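Local coordinates for protein leucine aminopeptidase 1 (Caenorhabditis elegans, PDB 2HC9) that removes N-terminal amino acids, preferably leucine, from peptides as a two-zinc aminopeptidase of the M17 family and probably acts as a digestive enzyme, at residues A[194-197]-A[198-202]. The protein carries 1 engineered substitution. Residues are numbered along the deposited sequence; the frame is centred on the assembly and turned at random. Where two conformers were deposited one is given.
Sequences VKVG and NATGS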
# COMPACT_ATOMS: atom_id res chain seq x y z
N VAL A 194 6.93 42.76 4.73
CA VAL A 194 7.28 44.17 4.47
C VAL A 194 6.45 45.15 5.33
O VAL A 194 6.97 46.16 5.82
CB VAL A 194 7.25 44.51 2.97
CG1 VAL A 194 7.43 46.05 2.73
CG2 VAL A 194 8.35 43.75 2.24
N LYS A 195 5.17 44.83 5.55
CA LYS A 195 4.34 45.63 6.46
C LYS A 195 4.93 45.70 7.87
O LYS A 195 5.00 46.76 8.46
CB LYS A 195 2.92 45.05 6.53
CG LYS A 195 2.09 45.42 5.33
CD LYS A 195 0.65 44.89 5.48
CE LYS A 195 -0.16 45.79 6.42
NZ LYS A 195 -1.55 45.29 6.64
N VAL A 196 5.35 44.55 8.40
CA VAL A 196 6.01 44.50 9.71
C VAL A 196 7.36 45.25 9.64
O VAL A 196 7.70 46.01 10.57
CB VAL A 196 6.22 43.03 10.19
CG1 VAL A 196 7.14 42.98 11.43
CG2 VAL A 196 4.87 42.34 10.46
N GLY A 197 8.10 45.06 8.55
CA GLY A 197 9.34 45.81 8.30
C GLY A 197 9.12 47.32 8.42
O GLY A 197 9.93 48.02 9.05
N ASN A 198 8.05 47.82 7.80
CA ASN A 198 7.75 49.25 7.84
C ASN A 198 7.37 49.69 9.25
O ASN A 198 7.88 50.70 9.75
CB ASN A 198 6.67 49.62 6.81
CG ASN A 198 7.25 49.99 5.44
OD1 ASN A 198 7.63 51.14 5.21
ND2 ASN A 198 7.30 49.03 4.52
N ALA A 199 6.47 48.94 9.89
CA ALA A 199 5.98 49.27 11.24
C ALA A 199 7.09 49.32 12.27
O ALA A 199 7.07 50.13 13.21
CB ALA A 199 4.90 48.27 11.69
N THR A 200 8.10 48.47 12.09
CA THR A 200 9.23 48.39 13.02
C THR A 200 10.42 49.30 12.67
O THR A 200 11.45 49.24 13.34
CB THR A 200 9.78 46.93 13.12
OG1 THR A 200 10.12 46.46 11.80
CG2 THR A 200 8.75 46.01 13.80
N GLY A 201 10.31 50.09 11.60
CA GLY A 201 11.40 50.91 11.13
C GLY A 201 12.65 50.14 10.74
O GLY A 201 13.78 50.64 10.88
N SER A 202 12.45 48.91 10.24
CA SER A 202 13.55 48.02 9.86
C SER A 202 14.22 48.48 8.59
O SER A 202 13.60 49.13 7.72
CB SER A 202 13.00 46.60 9.61
OG SER A 202 12.47 46.07 10.80
O HOH W 1 11.19 50.56 7.24
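The carbonyl oxygen of Val196 is gripped twice by Thr200: its OG1 donates to Val196 O at 2.8 Å, and its backbone N reaches the same oxygen from the opposite face of the carbonyl plane. The hydroxyl can fold back because chi1 of 55° sets OG1 between the backbone N and the carbonyl carbon of Thr200. Threonine suits the place for its second branch too, since CG2 lies 4.2 Å from Val196 CG1 and the residue continues onto Tyr286 and Val290 of helix 277-290. A valine in its place would probably leave Val196 O with the backbone donor alone in this turn, the hydroxyl's grip on the helix end being lost.

Two residues earlier, Asn198 N gives Val194 O its firm helical bond. More tentatively, in one of two conformers, Asn198 ND2 also comes in 3.2 Å from Val194 O, 52° above the carbonyl plane. In that copy the amide runs alongside Val194, whose CG1 offers it a compact hydrocarbon flank.

Gly197 is buried and regularly helical; a CB there would meet Ser202 CB without an evident clash. Ser202 N donates to Gly197 O in the carbonyl plane (2.9 Å), and Gly201 N closes a shorter loop onto Asn198 O at 3.1 Å. Gly201 takes up a positive phi of 60°, which most residues with a side chain adopt at some cost and glycine takes easily. Together these features form a Schellman motif, which ends helix 186-199 and turns the chain into strand 203-208 of the catalytic domain.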